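PDB 7A27: SmhA from Serratia marcescens, which is the A component of the tripartite alpha-pore-forming toxin Smh, here in its soluble form, and probably acts with its partner proteins to perforate target membranes. Local coordinates for residues L133-R137 with Y291-Q296; Y122-Q127 with L301-G306; L35-L41 with Q58-R62; I151-E155 with L274-K278. One frame throughout, in Å; residues are numbered along the deposited sequence.

Contact 1. Residues L133-R137 with Y291-Q296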
loop_
_atom_site.group_PDB
_atom_site.type_symbol
_atom_site.label_atom_id
_atom_site.label_comp_id
_atom_site.label_asym_id
_atom_site.label_seq_id
_atom_site.Cartn_x
_atom_site.Cartn_y
_atom_site.Cartn_z
ATOM N N LEU A 133 10.527 1.718 -6.769
ATOM C CA LEU A 133 10.170 1.216 -5.420
ATOM C C LEU A 133 11.367 0.469 -4.817
ATOM O O LEU A 133 11.646 0.650 -3.624
ATOM C CB LEU A 133 8.939 0.308 -5.538
ATOM C CG LEU A 133 7.613 1.032 -5.729
ATOM C CD1 LEU A 133 6.501 0.055 -6.036
ATOM C CD2 LEU A 133 7.273 1.822 -4.478
ATOM N N GLN A 134 12.045 -0.334 -5.630
ATOM C CA GLN A 134 13.220 -1.152 -5.231
ATOM C C GLN A 134 14.351 -0.217 -4.775
ATOM O O GLN A 134 14.983 -0.513 -3.747
ATOM C CB GLN A 134 13.628 -2.032 -6.413
ATOM C CG GLN A 134 14.517 -3.203 -6.041
ATOM C CD GLN A 134 14.841 -4.025 -7.263
ATOM O OE1 GLN A 134 14.197 -5.035 -7.535
ATOM N NE2 GLN A 134 15.787 -3.543 -8.057
ATOM N N ALA A 135 14.570 0.884 -5.501
ATOM C CA ALA A 135 15.596 1.909 -5.204
ATOM C C ALA A 135 15.311 2.552 -3.840
ATOM O O ALA A 135 16.240 2.662 -3.024
ATOM C CB ALA A 135 15.622 2.942 -6.296
ATOM N N LYS A 136 14.075 2.980 -3.603
ATOM C CA LYS A 136 13.674 3.586 -2.319
ATOM C C LYS A 136 13.883 2.559 -1.210
ATOM O O LYS A 136 14.479 2.915 -0.184
ATOM C CB LYS A 136 12.217 4.065 -2.349
ATOM C CG LYS A 136 11.970 5.395 -3.042
ATOM C CD LYS A 136 12.730 6.529 -2.338
ATOM C CE LYS A 136 12.302 7.940 -2.698
ATOM N NZ LYS A 136 12.523 8.299 -4.120
ATOM N N ARG A 137 13.415 1.328 -1.391
ATOM C CA ARG A 137 13.571 0.284 -0.352
ATOM C C ARG A 137 15.043 0.232 0.087
ATOM O O ARG A 137 15.304 0.292 1.301
ATOM C CB ARG A 137 13.106 -1.075 -0.876
ATOM C CG ARG A 137 13.369 -2.217 0.087
ATOM C CD ARG A 137 13.028 -3.563 -0.510
ATOM N NE ARG A 137 13.508 -4.623 0.370
ATOM C CZ ARG A 137 13.278 -5.912 0.192
ATOM N NH1 ARG A 137 12.535 -6.318 -0.827
ATOM N NH2 ARG A 137 13.773 -6.789 1.047
ATOM N N TYR A 291 6.175 -0.417 3.130
ATOM C CA TYR A 291 6.818 0.013 1.861
ATOM C C TYR A 291 7.435 -1.230 1.225
ATOM O O TYR A 291 7.257 -1.461 0.031
ATOM C CB TYR A 291 7.889 1.081 2.071
ATOM C CG TYR A 291 8.229 1.868 0.834
ATOM C CD1 TYR A 291 9.046 1.351 -0.154
ATOM C CD2 TYR A 291 7.716 3.141 0.649
ATOM C CE1 TYR A 291 9.359 2.087 -1.291
ATOM C CE2 TYR A 291 8.002 3.879 -0.487
ATOM C CZ TYR A 291 8.832 3.354 -1.456
ATOM O OH TYR A 291 9.103 4.117 -2.550
ATOM N N VAL A 292 8.116 -2.033 2.036
ATOM C CA VAL A 292 8.787 -3.286 1.594
ATOM C C VAL A 292 7.722 -4.237 1.018
ATOM O O VAL A 292 7.983 -4.849 -0.044
ATOM C CB VAL A 292 9.594 -3.924 2.740
ATOM C CG1 VAL A 292 10.054 -5.316 2.380
ATOM C CG2 VAL A 292 10.789 -3.088 3.133
ATOM N N LEU A 293 6.572 -4.369 1.678
ATOM C CA LEU A 293 5.493 -5.275 1.205
ATOM C C LEU A 293 4.929 -4.721 -0.104
ATOM O O LEU A 293 4.588 -5.529 -0.980
ATOM C CB LEU A 293 4.395 -5.441 2.257
ATOM C CG LEU A 293 4.756 -6.304 3.464
ATOM C CD1 LEU A 293 3.520 -6.524 4.330
ATOM C CD2 LEU A 293 5.325 -7.649 3.059
ATOM N N THR A 294 4.873 -3.392 -0.252
ATOM C CA THR A 294 4.364 -2.742 -1.486
ATOM C C THR A 294 5.320 -3.140 -2.611
ATOM O O THR A 294 4.840 -3.714 -3.573
ATOM C CB THR A 294 4.145 -1.243 -1.273
ATOM O OG1 THR A 294 3.195 -1.097 -0.213
ATOM C CG2 THR A 294 3.629 -0.531 -2.503
ATOM N N GLU A 295 6.630 -2.953 -2.420
ATOM C CA GLU A 295 7.686 -3.314 -3.395
ATOM C C GLU A 295 7.550 -4.784 -3.788
ATOM O O GLU A 295 7.651 -5.052 -4.986
ATOM C CB GLU A 295 9.064 -3.060 -2.788
ATOM C CG GLU A 295 10.229 -3.291 -3.744
ATOM C CD GLU A 295 10.795 -4.700 -3.827
ATOM O OE1 GLU A 295 10.627 -5.465 -2.876
ATOM O OE2 GLU A 295 11.428 -5.027 -4.846
ATOM N N GLN A 296 7.326 -5.689 -2.827
ATOM C CA GLN A 296 7.288 -7.159 -3.059
ATOM C C GLN A 296 6.055 -7.562 -3.880
ATOM O O GLN A 296 6.207 -8.426 -4.763
ATOM C CB GLN A 296 7.372 -7.936 -1.747
ATOM C CG GLN A 296 8.797 -8.069 -1.223
ATOM C CD GLN A 296 8.887 -8.542 0.210
ATOM O OE1 GLN A 296 7.885 -8.800 0.875
ATOM N NE2 GLN A 296 10.105 -8.639 0.716
#
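Two long helices of this toxin component's elongated helical bundle, as in ClyA-type toxins, 104-155 and 272-299, run antiparallel here: the short axes lie 9.5 Å apart, with 149° between their N-to-C directions. Tyr-291 leaves its helix sideways at CB, and chi1 t brings the ring end nearer to 133-137, so its OH lies 3.5 Å from Leu-133 CD2 and 3.1 Å from Lys-136 CB. Leu-133 (m,t) has its CA-to-CB bond toward the partner and lays its CD2 3.7 Å from Tyr-291 CZ. Lys-136 begins toward the partner, but its m,m turn leads the ammonium away, and it touches Gln-64 and Val-67 of helix 48-96. Arg-137 is fully extended, every chi near 180°, which carries its guanidinium past Val-292, whose CG1 lies over one face, 3.9 Å from Arg-137 CZ. Glu-295 bends at chi2 (-88°) to meet it; Arg-137 NE also pairs with Glu-141. The salt bridge spans 2.9 Å from Arg-137 NH1 to Glu-295 OE1, with an N-H...O angle of 140°.

Contact 2. Residues Y122-Q127 with L301-G306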
loop_
_atom_site.group_PDB
_atom_site.type_symbol
_atom_site.label_atom_id
_atom_site.label_comp_id
_atom_site.label_asym_id
_atom_site.label_seq_id
_atom_site.Cartn_x
_atom_site.Cartn_y
_atom_site.Cartn_z
ATOM N N TYR A 122 2.634 -2.254 -21.196
ATOM C CA TYR A 122 2.144 -2.162 -19.800
ATOM C C TYR A 122 3.079 -2.973 -18.883
ATOM O O TYR A 122 3.283 -2.580 -17.730
ATOM C CB TYR A 122 0.658 -2.537 -19.739
ATOM C CG TYR A 122 -0.274 -1.598 -20.485
ATOM C CD1 TYR A 122 0.103 -0.313 -20.852
ATOM C CD2 TYR A 122 -1.603 -1.944 -20.694
ATOM C CE1 TYR A 122 -0.789 0.564 -21.454
ATOM C CE2 TYR A 122 -2.505 -1.079 -21.303
ATOM C CZ TYR A 122 -2.101 0.182 -21.688
ATOM O OH TYR A 122 -2.992 1.006 -22.328
ATOM N N GLN A 123 3.665 -4.061 -19.377
ATOM C CA GLN A 123 4.650 -4.849 -18.600
ATOM C C GLN A 123 5.837 -3.941 -18.287
ATOM O O GLN A 123 6.196 -3.811 -17.102
ATOM C CB GLN A 123 5.096 -6.078 -19.392
ATOM C CG GLN A 123 6.316 -6.785 -18.826
ATOM C CD GLN A 123 6.678 -7.992 -19.655
ATOM O OE1 GLN A 123 6.700 -7.961 -20.884
ATOM N NE2 GLN A 123 6.953 -9.091 -18.981
ATOM N N ALA A 124 6.411 -3.325 -19.325
ATOM C CA ALA A 124 7.601 -2.446 -19.233
ATOM C C ALA A 124 7.283 -1.224 -18.367
ATOM O O ALA A 124 8.207 -0.779 -17.641
ATOM C CB ALA A 124 8.073 -2.055 -20.608
ATOM N N ALA A 125 6.046 -0.721 -18.410
ATOM C CA ALA A 125 5.587 0.433 -17.611
ATOM C C ALA A 125 5.622 0.047 -16.134
ATOM O O ALA A 125 6.085 0.854 -15.312
ATOM C CB ALA A 125 4.194 0.841 -18.017
ATOM N N ALA A 126 5.117 -1.143 -15.818
ATOM C CA ALA A 126 5.109 -1.693 -14.453
ATOM C C ALA A 126 6.557 -1.907 -14.002
ATOM O O ALA A 126 6.879 -1.524 -12.868
ATOM C CB ALA A 126 4.319 -2.963 -14.419
ATOM N N GLN A 127 7.416 -2.469 -14.856
ATOM C CA GLN A 127 8.829 -2.685 -14.461
ATOM C C GLN A 127 9.424 -1.351 -13.997
ATOM O O GLN A 127 10.075 -1.335 -12.939
ATOM C CB GLN A 127 9.693 -3.247 -15.587
ATOM C CG GLN A 127 11.022 -3.827 -15.093
ATOM C CD GLN A 127 10.815 -5.077 -14.270
ATOM O OE1 GLN A 127 10.216 -6.057 -14.714
ATOM N NE2 GLN A 127 11.330 -5.044 -13.055
ATOM N N LEU A 301 4.021 -7.935 -10.748
ATOM C CA LEU A 301 3.077 -7.300 -11.711
ATOM C C LEU A 301 3.632 -7.326 -13.142
ATOM O O LEU A 301 2.892 -7.686 -14.057
ATOM C CB LEU A 301 2.753 -5.881 -11.253
ATOM C CG LEU A 301 1.682 -5.161 -12.073
ATOM C CD1 LEU A 301 0.368 -5.909 -12.075
ATOM C CD2 LEU A 301 1.466 -3.765 -11.552
ATOM N N PRO A 302 4.903 -6.934 -13.407
ATOM C CA PRO A 302 5.442 -6.976 -14.762
ATOM C C PRO A 302 5.286 -8.376 -15.389
ATOM O O PRO A 302 4.802 -8.491 -16.494
ATOM C CB PRO A 302 6.923 -6.606 -14.547
ATOM C CG PRO A 302 6.937 -5.782 -13.291
ATOM C CD PRO A 302 5.883 -6.445 -12.438
ATOM N N THR A 303 5.681 -9.420 -14.658
ATOM C CA THR A 303 5.538 -10.834 -15.071
ATOM C C THR A 303 4.081 -11.108 -15.460
ATOM O O THR A 303 3.868 -11.708 -16.519
ATOM C CB THR A 303 6.009 -11.766 -13.948
ATOM O OG1 THR A 303 7.333 -11.336 -13.629
ATOM C CG2 THR A 303 5.932 -13.238 -14.306
ATOM N N GLU A 304 3.112 -10.667 -14.657
ATOM C CA GLU A 304 1.682 -10.941 -14.936
ATOM C C GLU A 304 1.246 -10.225 -16.215
ATOM O O GLU A 304 0.467 -10.830 -16.949
ATOM C CB GLU A 304 0.778 -10.669 -13.739
ATOM C CG GLU A 304 0.640 -11.904 -12.848
ATOM C CD GLU A 304 -0.123 -13.087 -13.435
ATOM O OE1 GLU A 304 -1.211 -12.873 -14.001
ATOM O OE2 GLU A 304 0.362 -14.224 -13.318
ATOM N N TRP A 305 1.734 -9.023 -16.517
ATOM C CA TRP A 305 1.384 -8.367 -17.802
ATOM C C TRP A 305 2.018 -9.176 -18.939
ATOM O O TRP A 305 1.345 -9.413 -19.964
ATOM C CB TRP A 305 1.753 -6.871 -17.849
ATOM C CG TRP A 305 0.678 -5.951 -17.343
ATOM C CD1 TRP A 305 0.704 -5.150 -16.239
ATOM C CD2 TRP A 305 -0.620 -5.775 -17.932
ATOM N NE1 TRP A 305 -0.483 -4.479 -16.111
ATOM C CE2 TRP A 305 -1.312 -4.850 -17.137
ATOM C CE3 TRP A 305 -1.262 -6.320 -19.050
ATOM C CZ2 TRP A 305 -2.612 -4.464 -17.432
ATOM C CZ3 TRP A 305 -2.541 -5.929 -19.340
ATOM C CH2 TRP A 305 -3.205 -5.014 -18.539
ATOM N N GLY A 306 3.257 -9.621 -18.742
ATOM C CA GLY A 306 4.001 -10.472 -19.690
ATOM C C GLY A 306 3.261 -11.750 -20.002
ATOM O O GLY A 306 3.360 -12.197 -21.159
#
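Pro-302 is the chief bump of the 301-306 helix. Its ring sits in a shallow hollow on the 122-127 helix, where Ala-126 provides the floor and Gln-123 and Gln-127 the walls: Ala-126 CB lies 4.0 Å from Pro-302 CG, Gln-127 OE1 3.3 Å from Pro-302 CB, and Gln-123 CG 4.3 Å from Pro-302 CB. The small Ala-126 and Gly-306 are consistent with the close backbones, 4.5 Å between Gln-123 CA and Pro-302 CA. The short axes are 7.9 Å apart and almost antiparallel at 176°, a tight pairing of neighbouring helices within the bundle of this toxin component. In return, Gln-123 extends into the gap left by Gly-306, its NE2 3.3 Å from Gly-306 CA; an ideal CB on Gly-306 would come 2.3 Å from Gln-123 NE2. Gln-123 NE2 also makes a weak hydrogen bond to Pro-302 O (3.3 Å, 125°). Trp-305 offers a broad flat surface: Tyr-122 CB stands 4.0 Å from the centroid of its five-membered ring, 12° off the normal, while the Tyr-122 ring makes a T-shaped (edge-to-face) pair with the six-membered ring, centroids 5.5 Å apart and planes at 70°. Phe-86 and Leu-14 also touch Trp-305.

Contact 3. Residues L35-L41 with Q58-R62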
loop_
_atom_site.group_PDB
_atom_site.type_symbol
_atom_site.label_atom_id
_atom_site.label_comp_id
_atom_site.label_asym_id
_atom_site.label_seq_id
_atom_site.Cartn_x
_atom_site.Cartn_y
_atom_site.Cartn_z
ATOM N N LEU A 35 3.094 10.027 9.618
ATOM C CA LEU A 35 4.462 10.607 9.751
ATOM C C LEU A 35 4.460 12.120 9.520
ATOM O O LEU A 35 5.289 12.822 10.185
ATOM C CB LEU A 35 5.382 9.941 8.733
ATOM C CG LEU A 35 5.911 8.575 9.137
ATOM C CD1 LEU A 35 6.595 7.940 7.945
ATOM C CD2 LEU A 35 6.867 8.696 10.311
ATOM N N LEU A 36 3.579 12.605 8.633
ATOM C CA LEU A 36 3.481 14.038 8.236
ATOM C C LEU A 36 2.585 14.811 9.202
ATOM O O LEU A 36 2.706 16.047 9.203
ATOM C CB LEU A 36 2.944 14.128 6.804
ATOM C CG LEU A 36 3.886 13.604 5.730
ATOM C CD1 LEU A 36 3.168 13.365 4.415
ATOM C CD2 LEU A 36 5.061 14.548 5.538
ATOM N N SER A 37 1.710 14.139 9.956
ATOM C CA SER A 37 0.774 14.768 10.929
ATOM C C SER A 37 1.452 14.883 12.288
ATOM O O SER A 37 1.174 15.839 13.020
ATOM C CB SER A 37 -0.524 13.999 11.033
ATOM O OG SER A 37 -1.170 13.947 9.769
ATOM N N GLN A 38 2.312 13.930 12.597
ATOM C CA GLN A 38 3.057 13.851 13.874
ATOM C C GLN A 38 3.763 15.181 14.122
ATOM O O GLN A 38 4.460 15.656 13.229
ATOM C CB GLN A 38 4.053 12.681 13.828
ATOM C CG GLN A 38 4.954 12.573 15.050
ATOM C CD GLN A 38 4.169 12.491 16.334
ATOM O OE1 GLN A 38 3.266 11.672 16.485
ATOM N NE2 GLN A 38 4.518 13.355 17.275
ATOM N N GLN A 39 3.547 15.743 15.310
ATOM C CA GLN A 39 4.228 16.935 15.850
ATOM C C GLN A 39 5.736 16.670 15.777
ATOM O O GLN A 39 6.156 15.575 16.135
ATOM C CB GLN A 39 3.750 17.098 17.301
ATOM C CG GLN A 39 3.919 18.478 17.919
ATOM C CD GLN A 39 3.685 18.511 19.417
ATOM O OE1 GLN A 39 3.899 17.524 20.125
ATOM N NE2 GLN A 39 3.303 19.680 19.925
ATOM N N LEU A 40 6.523 17.615 15.285
ATOM C CA LEU A 40 8.012 17.564 15.249
ATOM C C LEU A 40 8.536 17.769 16.674
ATOM O O LEU A 40 7.770 18.236 17.550
ATOM C CB LEU A 40 8.540 18.680 14.333
ATOM C CG LEU A 40 8.321 18.477 12.828
ATOM C CD1 LEU A 40 8.213 19.795 12.084
ATOM C CD2 LEU A 40 9.436 17.628 12.250
ATOM N N LEU A 41 9.797 17.416 16.905
ATOM C CA LEU A 41 10.484 17.670 18.193
ATOM C C LEU A 41 11.083 19.067 18.070
ATOM O O LEU A 41 11.877 19.251 17.139
ATOM C CB LEU A 41 11.564 16.603 18.428
ATOM C CG LEU A 41 12.413 16.782 19.684
ATOM C CD1 LEU A 41 11.547 16.706 20.925
ATOM C CD2 LEU A 41 13.519 15.749 19.730
ATOM N N GLN A 58 13.538 12.300 11.824
ATOM C CA GLN A 58 12.116 12.698 11.685
ATOM C C GLN A 58 11.960 13.487 10.379
ATOM O O GLN A 58 10.959 13.249 9.656
ATOM C CB GLN A 58 11.649 13.481 12.915
ATOM C CG GLN A 58 10.140 13.627 12.996
ATOM C CD GLN A 58 9.676 14.104 14.349
ATOM O OE1 GLN A 58 10.368 14.841 15.056
ATOM N NE2 GLN A 58 8.462 13.708 14.698
ATOM N N ASN A 59 12.930 14.350 10.064
ATOM C CA ASN A 59 12.932 15.183 8.833
ATOM C C ASN A 59 13.069 14.269 7.609
ATOM O O ASN A 59 12.261 14.394 6.687
ATOM C CB ASN A 59 14.046 16.229 8.813
ATOM C CG ASN A 59 13.864 17.174 7.645
ATOM O OD1 ASN A 59 14.620 17.101 6.680
ATOM N ND2 ASN A 59 12.815 17.988 7.688
ATOM N N GLN A 60 14.044 13.357 7.625
ATOM C CA GLN A 60 14.346 12.468 6.485
ATOM C C GLN A 60 13.132 11.565 6.207
ATOM O O GLN A 60 12.897 11.260 5.030
ATOM C CB GLN A 60 15.699 11.795 6.737
ATOM C CG GLN A 60 16.210 10.970 5.555
ATOM C CD GLN A 60 16.382 11.707 4.240
ATOM O OE1 GLN A 60 15.790 11.332 3.213
ATOM N NE2 GLN A 60 17.213 12.747 4.261
ATOM N N LEU A 61 12.344 11.209 7.228
ATOM C CA LEU A 61 11.126 10.353 7.087
ATOM C C LEU A 61 9.983 11.152 6.448
ATOM O O LEU A 61 9.311 10.605 5.563
ATOM C CB LEU A 61 10.683 9.806 8.447
ATOM C CG LEU A 61 11.501 8.642 9.001
ATOM C CD1 LEU A 61 11.099 8.373 10.438
ATOM C CD2 LEU A 61 11.345 7.389 8.150
ATOM N N ARG A 62 9.761 12.393 6.879
ATOM C CA ARG A 62 8.692 13.252 6.310
ATOM C C ARG A 62 8.971 13.473 4.821
ATOM O O ARG A 62 7.996 13.458 4.049
ATOM C CB ARG A 62 8.570 14.554 7.103
ATOM C CG ARG A 62 8.082 14.323 8.523
ATOM C CD ARG A 62 8.369 15.486 9.436
ATOM N NE ARG A 62 7.525 16.635 9.162
ATOM C CZ ARG A 62 6.346 16.845 9.717
ATOM N NH1 ARG A 62 5.835 15.976 10.574
ATOM N NH2 ARG A 62 5.674 17.932 9.390
HETATM O O HOH W 1 12.162 17.523 14.545
#
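Leu-35, in the last turn of helix 14-37, has its CA-to-CB bond toward segment 58-62 of helix 48-96 and its CD2 4.2 Å from Leu-61 CD1. Leu-36 then brings its CD2 to 3.8 Å from Arg-62 CB, and its CA lies over one face of the Arg-62 guanidinium. At Gln-38 the chain leaves helical phi/psi (-52/128), and its carbonyl oxygen takes a weak hydrogen bond from Arg-62 NH1 (3.0 Å, 123°). Arg-62 thus reaches the C-terminal end of the first helix in the antiparallel helical hairpin of helices 14-37 and 48-96. The side-chain amide of Gln-38 hydrogen-bonds Ser-234 and Met-232 of strand 230-237, and Gln-39 OE1 bonds Met-232 N. Gln-39 O accepts a weak hydrogen bond from Gln-58 NE2 (3.3 Å). Leu-40 lays its CD2 over the opposite guanidinium face, 3.7 Å from Arg-62 CD. Leu-41 N donates to Gln-58 OE1 (3.2 Å, 139°), and one water bonds both Gln-58 OE1, at 3.3 Å, and Leu-41 O, at 3.1 Å.

Contact 4. Residues I151-E155 with L274-K278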
loop_
_atom_site.group_PDB
_atom_site.type_symbol
_atom_site.label_atom_id
_atom_site.label_comp_id
_atom_site.label_asym_id
_atom_site.label_seq_id
_atom_site.Cartn_x
_atom_site.Cartn_y
_atom_site.Cartn_z
ATOM N N ILE A 151 19.227 3.829 18.953
ATOM C CA ILE A 151 18.315 3.533 20.098
ATOM C C ILE A 151 18.950 2.431 20.949
ATOM O O ILE A 151 18.902 2.528 22.194
ATOM C CB ILE A 151 16.904 3.119 19.619
ATOM C CG1 ILE A 151 16.173 4.295 18.970
ATOM C CG2 ILE A 151 16.088 2.517 20.758
ATOM C CD1 ILE A 151 14.738 4.014 18.585
ATOM N N ASP A 152 19.522 1.426 20.287
ATOM C CA ASP A 152 20.073 0.222 20.948
ATOM C C ASP A 152 21.280 0.579 21.813
ATOM O O ASP A 152 21.293 0.156 22.980
ATOM C CB ASP A 152 20.389 -0.898 19.963
ATOM C CG ASP A 152 19.971 -2.194 20.634
ATOM O OD1 ASP A 152 18.726 -2.324 20.846
ATOM O OD2 ASP A 152 20.876 -3.010 21.044
ATOM N N ALA A 153 22.233 1.342 21.276
ATOM C CA ALA A 153 23.440 1.814 22.000
ATOM C C ALA A 153 23.024 2.510 23.303
ATOM O O ALA A 153 23.659 2.269 24.327
ATOM C CB ALA A 153 24.250 2.731 21.117
ATOM N N ILE A 154 21.963 3.317 23.256
ATOM C CA ILE A 154 21.413 4.061 24.429
ATOM C C ILE A 154 20.835 3.057 25.433
ATOM O O ILE A 154 21.199 3.161 26.636
ATOM C CB ILE A 154 20.359 5.098 23.980
ATOM C CG1 ILE A 154 20.992 6.173 23.093
ATOM C CG2 ILE A 154 19.602 5.700 25.160
ATOM C CD1 ILE A 154 19.987 7.041 22.385
ATOM N N GLU A 155 19.989 2.124 24.963
ATOM C CA GLU A 155 19.288 1.123 25.815
ATOM C C GLU A 155 20.295 0.186 26.496
ATOM O O GLU A 155 20.077 -0.087 27.682
ATOM C CB GLU A 155 18.251 0.338 25.010
ATOM C CG GLU A 155 16.957 1.096 24.767
ATOM C CD GLU A 155 15.898 0.332 23.963
ATOM O OE1 GLU A 155 16.202 -0.784 23.470
ATOM O OE2 GLU A 155 14.751 0.833 23.840
ATOM N N LEU A 274 14.713 9.465 25.007
ATOM C CA LEU A 274 14.688 8.086 24.448
ATOM C C LEU A 274 13.234 7.731 24.129
ATOM O O LEU A 274 13.006 7.158 23.052
ATOM C CB LEU A 274 15.294 7.097 25.441
ATOM C CG LEU A 274 15.201 5.622 25.052
ATOM C CD1 LEU A 274 16.019 5.320 23.795
ATOM C CD2 LEU A 274 15.677 4.743 26.207
ATOM N N SER A 275 12.301 8.064 25.031
ATOM C CA SER A 275 10.837 7.865 24.854
ATOM C C SER A 275 10.421 8.436 23.487
ATOM O O SER A 275 9.713 7.739 22.731
ATOM C CB SER A 275 10.059 8.501 25.982
ATOM O OG SER A 275 10.476 7.998 27.249
ATOM N N VAL A 276 10.876 9.655 23.172
ATOM C CA VAL A 276 10.577 10.345 21.880
ATOM C C VAL A 276 11.144 9.493 20.736
ATOM O O VAL A 276 10.370 9.095 19.862
ATOM C CB VAL A 276 11.131 11.781 21.851
ATOM C CG1 VAL A 276 10.975 12.406 20.471
ATOM C CG2 VAL A 276 10.487 12.669 22.902
ATOM N N ALA A 277 12.443 9.200 20.771
ATOM C CA ALA A 277 13.155 8.398 19.750
ATOM C C ALA A 277 12.370 7.112 19.444
ATOM O O ALA A 277 12.228 6.787 18.249
ATOM C CB ALA A 277 14.557 8.107 20.212
ATOM N N LYS A 278 11.859 6.438 20.483
ATOM C CA LYS A 278 11.096 5.170 20.364
ATOM C C LYS A 278 9.765 5.420 19.657
ATOM O O LYS A 278 9.415 4.594 18.787
ATOM C CB LYS A 278 10.802 4.548 21.733
ATOM C CG LYS A 278 11.965 3.928 22.482
ATOM C CD LYS A 278 11.462 2.955 23.559
ATOM C CE LYS A 278 12.175 1.621 23.523
ATOM N NZ LYS A 278 12.185 0.974 22.188
#
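Leu-274 forms the apolar centre. Its chi1 t, chi2 p conformation carries the two methyl carbons across the gap, where Leu-274 CD1 meets Ile-154 CG2 at 3.9 Å and Ile-151 CG2 at 4.1 Å. The CA-to-CB bond of Ile-151 is toward the partner helix, and the side chain spreads over its next turn: Ile-151 CG1 lies 4.3 Å from Ala-277 CB, while its CD1 comes to 3.8 Å from Ala-277 O. The small Ala-277 matches the nearest backbone approach, 7.1 Å from Ile-151 CA to Ala-277 CA. The short axes nevertheless stay 11.1 Å apart, at 146° between N-to-C directions, so branched aliphatic side chains bridge the separation. Further out, Glu-155 CG packs 4.1 Å from Leu-274 CD2, and its carboxylate turns to Lys-278. A salt bridge is modelled with 3.1 Å between Glu-155 OE2 and Lys-278 NZ, although the place of that oxygen is less sure. This antiparallel pairing within the helical bundle joins the C-terminal end of helix 104-155 to the start of helix 272-299. Helix 48-96 packs against it through Leu-50 on Ile-154 and Ile-54 on Ala-277, helix 160-188 touches the polar edge at Ala-166, and Val-205 of strand 198-206 meets Val-276.

Contacts 1 and 4 join the same two helices, 104-155 and 272-299, at places whose centres lie 26 Å apart; contact 2 pairs helix 104-155 with the next helix, 301-321. Contact 2 has the tightest axes of these three and is the most buried, with aromatic and proline packing. The wider contacts 1 and 4 are partly buried and combine aliphatic contact with a salt bridge. Contact 3, also partly buried, adds hydrogen bonds, two of them weak, between Arg-62 and Gln-58 and the backbone after helix 14-37, beside a leucine contact. Contacts 2 and 4 lie on opposite sides of the chain's centre, 42 Å between centres, whereas contacts 3 and 4 touch, Leu-41 CD2 lying 4.3 Å from Val-276 CG1.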